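Local coordinates for exopolysaccharide biosynthesis protein (Pantoea stewartii subsp. stewartii DC283, PDB 6TGF), which modifies the glycan of the bacterium's biofilm, probably by hydrolysis, and folds as a trimeric parallel beta-helix resembling a bacteriophage tailspike, at residues D47-T52 and F90-N95; L373-L376 and D380-I383; D384-S389 and K428-P433; I396-S401 and D409-I414. All coordinates share one frame; numbering follows the deposited sequence.

Contact 1: D47-T52 and F90-N95; sequences DVPILT and FLRDAN
Asp47 and Phe90 reach each other across an intervening strand, and the carboxylate comes to the edge of the ring rather than to a face. OD2 of Asp47 lies near the ring plane, 3.8 Å from CE2 of Phe90, with the carboxylate and ring planes turned 41° from each other. An acid at this edge faces the weakly positive C-H rim of the phenyl group, which may make the approach mildly favourable. Further along, Pro49 meets Arg92. The arginine leaves its strand extended and then bends at chi3 (82°), which carries NH1 to 4.2 Å from CG of Pro49, a loose van der Waals touch. In the antiparallel sheet of the head-binding region, strand 121-124 runs between 48-51 and 89-92, and the CA atoms of Pro49 and Arg92 are accordingly 8.9 Å apart. The backbone of Val48 bonds to Ala124 on one side of this middle strand, while that of Phe90 bonds to Ile123 on the other. The side chains of Asp47 and Arg92 both touch Ile123 of the middle strand, and Arg92 also rests on Ala121. Past Pro49 the outer strand turns a corner at a classic beta bulge, where Ile50 and Leu51 both face Leu122 and their side chains pack toward strand 69-74. Neither of the other two subunits touches the two segments.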
loop_
_atom_site.group_PDB
_atom_site.type_symbol
_atom_site.label_atom_id
_atom_site.label_comp_id
_atom_site.label_asym_id
_atom_site.label_seq_id
_atom_site.Cartn_x
_atom_site.Cartn_y
_atom_site.Cartn_z
ATOM N N ASP B 47 22.684 11.798 61.422
ATOM C CA ASP B 47 22.240 13.198 61.176
ATOM C C ASP B 47 22.857 13.681 59.858
ATOM O O ASP B 47 24.019 13.325 59.588
ATOM C CB ASP B 47 22.591 14.120 62.348
ATOM C CG ASP B 47 21.635 14.019 63.527
ATOM O OD1 ASP B 47 20.850 13.049 63.574
ATOM O OD2 ASP B 47 21.679 14.917 64.390
ATOM N N VAL B 48 22.092 14.444 59.070
ATOM C CA VAL B 48 22.469 14.914 57.701
ATOM C C VAL B 48 22.054 16.374 57.544
ATOM O O VAL B 48 21.277 16.886 58.346
ATOM C CB VAL B 48 21.814 14.041 56.611
ATOM C CG1 VAL B 48 22.229 12.582 56.727
ATOM C CG2 VAL B 48 20.295 14.163 56.615
ATOM N N PRO B 49 22.561 17.089 56.512
ATOM C CA PRO B 49 22.002 18.383 56.124
ATOM C C PRO B 49 20.565 18.214 55.606
ATOM O O PRO B 49 20.399 17.642 54.542
ATOM C CB PRO B 49 22.945 18.888 55.017
ATOM C CG PRO B 49 24.203 18.058 55.177
ATOM C CD PRO B 49 23.726 16.719 55.694
ATOM N N ILE B 50 19.574 18.679 56.377
ATOM C CA ILE B 50 18.120 18.566 56.045
ATOM C C ILE B 50 17.680 19.802 55.251
ATOM O O ILE B 50 16.697 19.686 54.495
ATOM C CB ILE B 50 17.252 18.347 57.306
ATOM C CG1 ILE B 50 17.321 19.519 58.290
ATOM C CG2 ILE B 50 17.610 17.030 57.979
ATOM C CD1 ILE B 50 16.125 19.614 59.212
ATOM N N LEU B 51 18.364 20.938 55.431
ATOM C CA LEU B 51 18.087 22.216 54.719
ATOM C C LEU B 51 19.411 22.913 54.381
ATOM O O LEU B 51 20.263 23.033 55.281
ATOM C CB LEU B 51 17.204 23.104 55.601
ATOM C CG LEU B 51 15.832 22.532 55.955
ATOM C CD1 LEU B 51 15.162 23.364 57.038
ATOM C CD2 LEU B 51 14.941 22.443 54.724
ATOM N N THR B 52 19.559 23.350 53.126
ATOM C CA THR B 52 20.777 23.992 52.556
ATOM C C THR B 52 20.358 25.289 51.865
ATOM O O THR B 52 19.167 25.585 51.798
ATOM C CB THR B 52 21.495 23.012 51.618
ATOM O OG1 THR B 52 20.640 22.765 50.502
ATOM C CG2 THR B 52 21.856 21.705 52.291
ATOM N N PHE B 90 21.626 21.580 64.365
ATOM C CA PHE B 90 22.971 22.212 64.336
ATOM C C PHE B 90 23.102 23.069 63.072
ATOM O O PHE B 90 22.866 22.549 61.965
ATOM C CB PHE B 90 24.059 21.139 64.420
ATOM C CG PHE B 90 23.824 20.117 65.501
ATOM C CD1 PHE B 90 24.125 20.397 66.824
ATOM C CD2 PHE B 90 23.278 18.880 65.200
ATOM C CE1 PHE B 90 23.896 19.459 67.819
ATOM C CE2 PHE B 90 23.052 17.943 66.195
ATOM C CZ PHE B 90 23.361 18.233 67.502
ATOM N N LEU B 91 23.448 24.348 63.248
ATOM C CA LEU B 91 23.760 25.292 62.144
ATOM C C LEU B 91 25.242 25.152 61.790
ATOM O O LEU B 91 26.084 25.427 62.665
ATOM C CB LEU B 91 23.430 26.727 62.573
ATOM C CG LEU B 91 23.817 27.820 61.576
ATOM C CD1 LEU B 91 23.030 27.693 60.281
ATOM C CD2 LEU B 91 23.622 29.200 62.177
ATOM N N ARG B 92 25.535 24.727 60.557
ATOM C CA ARG B 92 26.903 24.698 59.975
ATOM C C ARG B 92 27.167 26.039 59.281
ATOM O O ARG B 92 26.291 26.476 58.512
ATOM C CB ARG B 92 27.040 23.531 58.994
ATOM C CG ARG B 92 28.384 23.466 58.284
ATOM C CD ARG B 92 28.424 22.321 57.293
ATOM N NE ARG B 92 27.787 22.663 56.028
ATOM C CZ ARG B 92 27.422 21.785 55.099
ATOM N NH1 ARG B 92 27.616 20.490 55.290
ATOM N NH2 ARG B 92 26.855 22.204 53.981
ATOM N N ASP B 93 28.323 26.659 59.542
ATOM C CA ASP B 93 28.701 27.989 58.987
ATOM C C ASP B 93 29.638 27.795 57.787
ATOM O O ASP B 93 29.946 26.631 57.452
ATOM C CB ASP B 93 29.296 28.898 60.069
ATOM C CG ASP B 93 30.656 28.480 60.610
ATOM O OD1 ASP B 93 31.295 27.594 60.005
ATOM O OD2 ASP B 93 31.068 29.058 61.637
ATOM N N ALA B 94 30.060 28.903 57.168
ATOM C CA ALA B 94 30.920 28.957 55.960
ATOM C C ALA B 94 32.207 28.152 56.176
ATOM O O ALA B 94 32.556 27.346 55.290
ATOM C CB ALA B 94 31.236 30.392 55.619
ATOM N N ASN B 95 32.873 28.357 57.316
ATOM C CA ASN B 95 34.207 27.776 57.624
ATOM C C ASN B 95 34.051 26.316 58.068
ATOM O O ASN B 95 35.087 25.659 58.281
ATOM C CB ASN B 95 34.953 28.619 58.663
ATOM C CG ASN B 95 35.040 30.080 58.274
ATOM O OD1 ASN B 95 34.423 30.935 58.907
ATOM N ND2 ASN B 95 35.786 30.375 57.220
#

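Contact 2: L373-L376 and D380-I383; sequences LSLL and DCKI
Strands 373-376 and 380-383 run in roughly opposite directions on different faces of one coil, with the CA atoms of Leu375 and Cys381 8.9 Å apart and no hydrogen bond between them. They are two walls of the parallel beta-helix facing each other across its interior, and each makes its backbone bonds with the preceding and following coils; Leu373 and Leu375, for example, both pair with Gln397. Alternate residues point inward. Leu373 and Ile383 meet methyl to methyl, their CD1 atoms 4.2 Å apart. Neighbouring coils continue the apolar filling: Phe358 packs on both leucines, Ile396 on Leu373 and Ile383, and Ile414 on Cys381. On the outer side of strand 380-383 the chemistry changes. Lys382 turns toward Asp380 in a weak salt bridge, NZ to OD2 at 3.4 Å, and packs against Asn418 of the second subunit. Back in the core, a thiol meets a leucine methyl: SG of Cys381, extended toward the opposite wall by lying anti to its backbone N (chi1 -180°), is 3.5 Å from CD1 of Leu375.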
loop_
_atom_site.group_PDB
_atom_site.type_symbol
_atom_site.label_atom_id
_atom_site.label_comp_id
_atom_site.label_asym_id
_atom_site.label_seq_id
_atom_site.Cartn_x
_atom_site.Cartn_y
_atom_site.Cartn_z
ATOM N N LEU B 373 21.843 1.533 6.204
ATOM C CA LEU B 373 21.131 0.494 6.998
ATOM C C LEU B 373 21.778 -0.870 6.742
ATOM O O LEU B 373 21.938 -1.233 5.561
ATOM C CB LEU B 373 19.649 0.477 6.608
ATOM C CG LEU B 373 18.817 1.666 7.087
ATOM C CD1 LEU B 373 17.434 1.647 6.452
ATOM C CD2 LEU B 373 18.702 1.683 8.606
ATOM N N SER B 374 22.128 -1.587 7.815
ATOM C CA SER B 374 22.737 -2.944 7.788
ATOM C C SER B 374 21.900 -3.897 8.650
ATOM O O SER B 374 21.846 -3.682 9.876
ATOM C CB SER B 374 24.170 -2.896 8.251
ATOM O OG SER B 374 24.757 -4.189 8.218
ATOM N N LEU B 375 21.273 -4.901 8.025
ATOM C CA LEU B 375 20.377 -5.888 8.688
ATOM C C LEU B 375 20.968 -7.297 8.546
ATOM O O LEU B 375 21.725 -7.531 7.586
ATOM C CB LEU B 375 18.983 -5.803 8.055
ATOM C CG LEU B 375 18.361 -4.408 8.001
ATOM C CD1 LEU B 375 17.000 -4.450 7.326
ATOM C CD2 LEU B 375 18.244 -3.798 9.390
ATOM N N LEU B 376 20.623 -8.197 9.472
ATOM C CA LEU B 376 21.155 -9.586 9.537
ATOM C C LEU B 376 20.007 -10.573 9.783
ATOM O O LEU B 376 19.170 -10.297 10.660
ATOM C CB LEU B 376 22.199 -9.658 10.656
ATOM C CG LEU B 376 22.974 -10.970 10.758
ATOM C CD1 LEU B 376 23.798 -11.225 9.504
ATOM C CD2 LEU B 376 23.867 -10.968 11.988
ATOM N N ASP B 380 11.453 -10.206 8.225
ATOM C CA ASP B 380 10.465 -9.250 7.657
ATOM C C ASP B 380 11.061 -7.839 7.720
ATOM O O ASP B 380 11.444 -7.411 8.827
ATOM C CB ASP B 380 9.130 -9.337 8.404
ATOM C CG ASP B 380 8.011 -8.518 7.784
ATOM O OD1 ASP B 380 7.532 -8.907 6.699
ATOM O OD2 ASP B 380 7.628 -7.495 8.390
ATOM N N CYS B 381 11.150 -7.156 6.574
ATOM C CA CYS B 381 11.726 -5.791 6.441
ATOM C C CYS B 381 10.811 -4.926 5.569
ATOM O O CYS B 381 10.695 -5.222 4.364
ATOM C CB CYS B 381 13.126 -5.845 5.844
ATOM S SG CYS B 381 13.915 -4.226 5.658
ATOM N N LYS B 382 10.183 -3.912 6.169
ATOM C CA LYS B 382 9.351 -2.898 5.468
ATOM C C LYS B 382 10.060 -1.546 5.562
ATOM O O LYS B 382 10.189 -1.025 6.684
ATOM C CB LYS B 382 7.942 -2.845 6.069
ATOM C CG LYS B 382 6.928 -3.755 5.389
ATOM C CD LYS B 382 6.025 -4.502 6.345
ATOM C CE LYS B 382 5.278 -5.631 5.670
ATOM N NZ LYS B 382 4.783 -6.627 6.648
ATOM N N ILE B 383 10.524 -1.024 4.424
ATOM C CA ILE B 383 11.133 0.333 4.306
ATOM C C ILE B 383 10.311 1.123 3.281
ATOM O O ILE B 383 10.478 0.879 2.075
ATOM C CB ILE B 383 12.631 0.250 3.945
ATOM C CG1 ILE B 383 13.321 -0.914 4.665
ATOM C CG2 ILE B 383 13.311 1.582 4.233
ATOM C CD1 ILE B 383 14.814 -1.004 4.432
#

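Contact 3: D384-S389 and K428-P433; sequences DQWYAS and KVLNLP
A chi1 of 58° places CG of Trp386 between its backbone N and carbonyl carbon, and a chi2 of -84° turns the indole so that its six-membered ring projects into the beta-helix interior. Leu430 answers from the other wall: chi1 -50° sets CG anti to the carbonyl carbon, CD1 continues the extended chain, and the other branch, CD2, is the one turned to the far corner of the indole. There CD2 of Leu430 lies 3.8 Å from CH2 and 4.1 Å from CZ2 of Trp386, approaching at a slant. Val429 meets the ring differently: its CG1 comes to the edge, close to the ring plane, 4.3 Å from CH2 of Trp386. One aromatic corner thus touches two aliphatic side chains, with no hydrogen bond across the contact. Each segment contains a corner of the coil, at Gln385 and at Val429, beyond which the chain runs along a new face. Ile396 and Phe419 both come from the coil between: Ile396 packs on Trp386 and Leu430, and Phe419 stacks with the indole. Tyr387 points the opposite way, making a cation-pi contact with Arg364 and a hydrogen bond to Arg359 of the third subunit. Strand 386-389 is flanked by strands 356-366 and 414-422, and strand 430-431 by 396-399 and 450-453, so the contact joins two faces of the beta-helix, each a sheet of parallel strands.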
loop_
_atom_site.group_PDB
_atom_site.type_symbol
_atom_site.label_atom_id
_atom_site.label_comp_id
_atom_site.label_asym_id
_atom_site.label_seq_id
_atom_site.Cartn_x
_atom_site.Cartn_y
_atom_site.Cartn_z
ATOM N N ASP B 384 9.433 2.006 3.768
ATOM C CA ASP B 384 8.511 2.841 2.953
ATOM C C ASP B 384 8.964 4.304 3.028
ATOM O O ASP B 384 9.529 4.692 4.069
ATOM C CB ASP B 384 7.065 2.689 3.433
ATOM C CG ASP B 384 6.051 3.424 2.572
ATOM O OD1 ASP B 384 6.020 3.167 1.352
ATOM O OD2 ASP B 384 5.305 4.255 3.128
ATOM N N GLN B 385 8.722 5.074 1.961
ATOM C CA GLN B 385 9.022 6.530 1.879
ATOM C C GLN B 385 10.440 6.800 2.395
ATOM O O GLN B 385 10.569 7.465 3.436
ATOM C CB GLN B 385 7.998 7.334 2.681
ATOM C CG GLN B 385 6.661 7.500 1.979
ATOM C CD GLN B 385 5.854 8.606 2.610
ATOM O OE1 GLN B 385 5.714 9.694 2.052
ATOM N NE2 GLN B 385 5.334 8.342 3.799
ATOM N N TRP B 386 11.461 6.292 1.700
ATOM C CA TRP B 386 12.888 6.559 2.024
ATOM C C TRP B 386 13.586 7.169 0.806
ATOM O O TRP B 386 13.265 6.773 -0.329
ATOM C CB TRP B 386 13.606 5.303 2.531
ATOM C CG TRP B 386 13.599 4.136 1.594
ATOM C CD1 TRP B 386 12.609 3.210 1.443
ATOM C CD2 TRP B 386 14.653 3.742 0.697
ATOM N NE1 TRP B 386 12.968 2.273 0.513
ATOM C CE2 TRP B 386 14.216 2.573 0.037
ATOM C CE3 TRP B 386 15.914 4.261 0.383
ATOM C CZ2 TRP B 386 14.993 1.924 -0.922
ATOM C CZ3 TRP B 386 16.683 3.617 -0.561
ATOM C CH2 TRP B 386 16.227 2.464 -1.204
ATOM N N TYR B 387 14.497 8.111 1.057
ATOM C CA TYR B 387 15.208 8.910 0.029
ATOM C C TYR B 387 16.707 8.885 0.350
ATOM O O TYR B 387 17.066 9.041 1.531
ATOM C CB TYR B 387 14.609 10.320 -0.025
ATOM C CG TYR B 387 13.102 10.359 -0.114
ATOM C CD1 TYR B 387 12.312 10.218 1.017
ATOM C CD2 TYR B 387 12.460 10.525 -1.331
ATOM C CE1 TYR B 387 10.928 10.241 0.943
ATOM C CE2 TYR B 387 11.077 10.552 -1.423
ATOM C CZ TYR B 387 10.308 10.409 -0.282
ATOM O OH TYR B 387 8.945 10.435 -0.361
ATOM N N ALA B 388 17.547 8.649 -0.663
ATOM C CA ALA B 388 19.026 8.649 -0.565
ATOM C C ALA B 388 19.600 9.629 -1.595
ATOM O O ALA B 388 19.288 9.473 -2.790
ATOM C CB ALA B 388 19.559 7.252 -0.766
ATOM N N SER B 389 20.391 10.606 -1.140
ATOM C CA SER B 389 21.029 11.653 -1.982
ATOM C C SER B 389 22.544 11.658 -1.759
ATOM O O SER B 389 22.971 11.901 -0.613
ATOM C CB SER B 389 20.445 13.014 -1.707
ATOM O OG SER B 389 21.295 14.040 -2.198
ATOM N N LYS B 428 26.405 0.176 -3.392
ATOM C CA LYS B 428 25.143 -0.421 -3.900
ATOM C C LYS B 428 23.960 0.224 -3.174
ATOM O O LYS B 428 23.934 0.168 -1.935
ATOM C CB LYS B 428 25.168 -1.939 -3.694
ATOM C CG LYS B 428 26.338 -2.647 -4.363
ATOM C CD LYS B 428 26.507 -4.093 -3.954
ATOM C CE LYS B 428 27.875 -4.634 -4.313
ATOM N NZ LYS B 428 27.880 -6.114 -4.402
ATOM N N VAL B 429 23.024 0.819 -3.921
ATOM C CA VAL B 429 21.776 1.425 -3.365
ATOM C C VAL B 429 21.004 0.317 -2.643
ATOM O O VAL B 429 20.575 0.547 -1.497
ATOM C CB VAL B 429 20.932 2.105 -4.463
ATOM C CG1 VAL B 429 19.573 2.557 -3.949
ATOM C CG2 VAL B 429 21.674 3.276 -5.093
ATOM N N LEU B 430 20.855 -0.843 -3.291
ATOM C CA LEU B 430 20.294 -2.087 -2.695
ATOM C C LEU B 430 21.385 -3.162 -2.678
ATOM O O LEU B 430 21.758 -3.636 -3.762
ATOM C CB LEU B 430 19.082 -2.549 -3.513
ATOM C CG LEU B 430 18.027 -1.486 -3.814
ATOM C CD1 LEU B 430 16.899 -2.072 -4.648
ATOM C CD2 LEU B 430 17.477 -0.876 -2.534
ATOM N N ASN B 431 21.889 -3.509 -1.492
ATOM C CA ASN B 431 22.816 -4.653 -1.271
ATOM C C ASN B 431 22.011 -5.775 -0.607
ATOM O O ASN B 431 22.171 -5.983 0.612
ATOM C CB ASN B 431 24.045 -4.224 -0.464
ATOM C CG ASN B 431 25.097 -5.308 -0.342
ATOM O OD1 ASN B 431 24.916 -6.422 -0.830
ATOM N ND2 ASN B 431 26.200 -4.990 0.313
ATOM N N LEU B 432 21.172 -6.460 -1.388
ATOM C CA LEU B 432 20.132 -7.397 -0.883
ATOM C C LEU B 432 20.167 -8.712 -1.659
ATOM O O LEU B 432 19.180 -9.091 -2.286
ATOM C CB LEU B 432 18.768 -6.709 -1.009
ATOM C CG LEU B 432 18.591 -5.431 -0.190
ATOM C CD1 LEU B 432 17.291 -4.734 -0.552
ATOM C CD2 LEU B 432 18.634 -5.724 1.302
ATOM N N PRO B 433 21.294 -9.462 -1.626
ATOM C CA PRO B 433 21.337 -10.809 -2.195
ATOM C C PRO B 433 20.478 -11.804 -1.396
ATOM O O PRO B 433 20.305 -11.604 -0.205
ATOM C CB PRO B 433 22.824 -11.196 -2.116
ATOM C CG PRO B 433 23.375 -10.345 -0.990
ATOM C CD PRO B 433 22.586 -9.054 -1.052
#

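Contact 4: I396-S401 and D409-I414; sequences IQAGWS and DHSTAI
Trp400 and Asp409 stand at the two ends of a short loop that leaves the beta-helix after strand 396-399 and returns to it at strand 411-412. The indole lies against the backbone of Asp409: the CA of Asp409 sits over the face of the five-membered ring, 4.0 Å from its centroid and 29° off the normal, a CH-pi contact, and its carbonyl oxygen lies over the same ring system. That oxygen also accepts a hydrogen bond from Arg434, which in turn packs on Trp400. Deeper in, Ser411 OG reaches the other strand through two waters. It donates to the first, which donates onward to Ala398 O at 2.7 Å; it accepts from the second, which also donates to Gly399 O. Next to it, His410 ND1 donates to Asp409 OD1 at 3.0 Å and 157°, meeting the oxygen nearly head-on with the acceptor tilted 16° out of the imidazole plane. Trp502 meets the imidazole, and its NE1 makes a weak hydrogen bond to Asp409 OD2. No direct hydrogen bond joins the two segments, so their polar link depends on bound water, with Ser411 OG serving both as donor and as acceptor.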
loop_
_atom_site.group_PDB
_atom_site.type_symbol
_atom_site.label_atom_id
_atom_site.label_comp_id
_atom_site.label_asym_id
_atom_site.label_seq_id
_atom_site.Cartn_x
_atom_site.Cartn_y
_atom_site.Cartn_z
ATOM N N ILE B 396 20.604 0.460 1.477
ATOM C CA ILE B 396 19.841 -0.672 2.084
ATOM C C ILE B 396 20.667 -1.953 1.915
ATOM O O ILE B 396 20.736 -2.470 0.781
ATOM C CB ILE B 396 18.433 -0.805 1.464
ATOM C CG1 ILE B 396 17.729 0.548 1.315
ATOM C CG2 ILE B 396 17.591 -1.794 2.257
ATOM C CD1 ILE B 396 17.548 1.309 2.610
ATOM N N GLN B 397 21.273 -2.433 3.006
ATOM C CA GLN B 397 22.124 -3.652 3.032
ATOM C C GLN B 397 21.511 -4.664 4.004
ATOM O O GLN B 397 21.097 -4.250 5.104
ATOM C CB GLN B 397 23.558 -3.292 3.428
ATOM C CG GLN B 397 24.554 -4.432 3.258
ATOM C CD GLN B 397 24.643 -5.332 4.467
ATOM O OE1 GLN B 397 24.701 -4.871 5.606
ATOM N NE2 GLN B 397 24.660 -6.633 4.227
ATOM N N ALA B 398 21.450 -5.935 3.601
ATOM C CA ALA B 398 20.989 -7.071 4.433
ATOM C C ALA B 398 21.815 -8.317 4.095
ATOM O O ALA B 398 21.920 -8.651 2.896
ATOM C CB ALA B 398 19.512 -7.307 4.222
ATOM N N GLY B 399 22.385 -8.961 5.119
ATOM C CA GLY B 399 23.185 -10.195 5.000
ATOM C C GLY B 399 22.656 -11.288 5.912
ATOM O O GLY B 399 21.549 -11.119 6.460
ATOM N N TRP B 400 23.424 -12.370 6.072
ATOM C CA TRP B 400 23.045 -13.574 6.861
ATOM C C TRP B 400 24.266 -14.099 7.626
ATOM O O TRP B 400 25.396 -13.719 7.263
ATOM C CB TRP B 400 22.447 -14.645 5.941
ATOM C CG TRP B 400 23.333 -14.998 4.786
ATOM C CD1 TRP B 400 24.331 -15.927 4.768
ATOM C CD2 TRP B 400 23.312 -14.404 3.476
ATOM N NE1 TRP B 400 24.926 -15.961 3.536
ATOM C CE2 TRP B 400 24.324 -15.037 2.723
ATOM C CE3 TRP B 400 22.540 -13.409 2.868
ATOM C CZ2 TRP B 400 24.578 -14.705 1.392
ATOM C CZ3 TRP B 400 22.793 -13.081 1.553
ATOM C CH2 TRP B 400 23.799 -13.719 0.829
ATOM N N SER B 401 24.038 -14.949 8.633
ATOM C CA SER B 401 25.067 -15.439 9.590
ATOM C C SER B 401 25.603 -16.817 9.179
ATOM O O SER B 401 26.829 -17.014 9.281
ATOM C CB SER B 401 24.526 -15.465 10.997
ATOM O OG SER B 401 23.175 -15.892 11.009
ATOM N N ASP B 409 20.787 -18.557 5.850
ATOM C CA ASP B 409 21.606 -18.386 4.619
ATOM C C ASP B 409 20.877 -17.489 3.608
ATOM O O ASP B 409 21.239 -17.550 2.414
ATOM C CB ASP B 409 21.958 -19.747 4.010
ATOM C CG ASP B 409 20.763 -20.538 3.500
ATOM O OD1 ASP B 409 19.621 -20.178 3.853
ATOM O OD2 ASP B 409 20.985 -21.513 2.755
ATOM N N HIS B 410 19.903 -16.682 4.050
ATOM C CA HIS B 410 19.120 -15.769 3.174
ATOM C C HIS B 410 18.354 -14.728 4.000
ATOM O O HIS B 410 18.407 -14.794 5.244
ATOM C CB HIS B 410 18.182 -16.575 2.262
ATOM C CG HIS B 410 17.050 -17.241 2.969
ATOM N ND1 HIS B 410 17.233 -18.330 3.797
ATOM C CD2 HIS B 410 15.723 -16.991 2.960
ATOM C CE1 HIS B 410 16.068 -18.715 4.278
ATOM N NE2 HIS B 410 15.125 -17.910 3.779
ATOM N N SER B 411 17.693 -13.795 3.308
ATOM C CA SER B 411 16.779 -12.764 3.866
ATOM C C SER B 411 15.350 -13.063 3.401
ATOM O O SER B 411 15.201 -13.675 2.326
ATOM C CB SER B 411 17.220 -11.381 3.457
ATOM O OG SER B 411 18.559 -11.131 3.864
ATOM N N THR B 412 14.341 -12.655 4.176
ATOM C CA THR B 412 12.911 -12.994 3.940
ATOM C C THR B 412 12.037 -11.739 4.059
ATOM O O THR B 412 12.320 -10.898 4.933
ATOM C CB THR B 412 12.444 -14.091 4.907
ATOM O OG1 THR B 412 13.296 -15.223 4.725
ATOM C CG2 THR B 412 11.003 -14.499 4.696
ATOM N N ALA B 413 11.014 -11.641 3.204
ATOM C CA ALA B 413 9.914 -10.649 3.263
ATOM C C ALA B 413 10.478 -9.226 3.356
ATOM O O ALA B 413 10.101 -8.492 4.293
ATOM C CB ALA B 413 9.002 -10.974 4.420
ATOM N N ILE B 414 11.349 -8.856 2.412
ATOM C CA ILE B 414 11.853 -7.462 2.231
ATOM C C ILE B 414 10.846 -6.729 1.339
ATOM O O ILE B 414 10.616 -7.201 0.210
ATOM C CB ILE B 414 13.272 -7.438 1.619
ATOM C CG1 ILE B 414 14.241 -8.398 2.321
ATOM C CG2 ILE B 414 13.809 -6.013 1.571
ATOM C CD1 ILE B 414 14.949 -7.826 3.525
HETATM O O HOH W 1 19.828 -9.963 1.816
HETATM O O HOH W 2 19.051 -10.173 6.344
#

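Overall arrangement
Contact 1 stands alone in the N-terminal head-binding region, its centre about 58 to 63 Å from those of the other three, which cluster in the middle of the beta-helix with centres about 7 to 14 Å apart. Contacts 2 and 3 follow one another along strand 380-389, one on each side of its corner. Contact 4 falls in the chain between the two segments of contact 3. Strands 373-378, 396-399 and 430-431 are consecutive neighbours in one parallel sheet, so contacts 2, 4 and 3 each draw a segment from successive coils. Contacts 2 and 3 lie inside the beta-helix and contact 4 at the loop leaving it, all remote from the antiparallel sheet at the head.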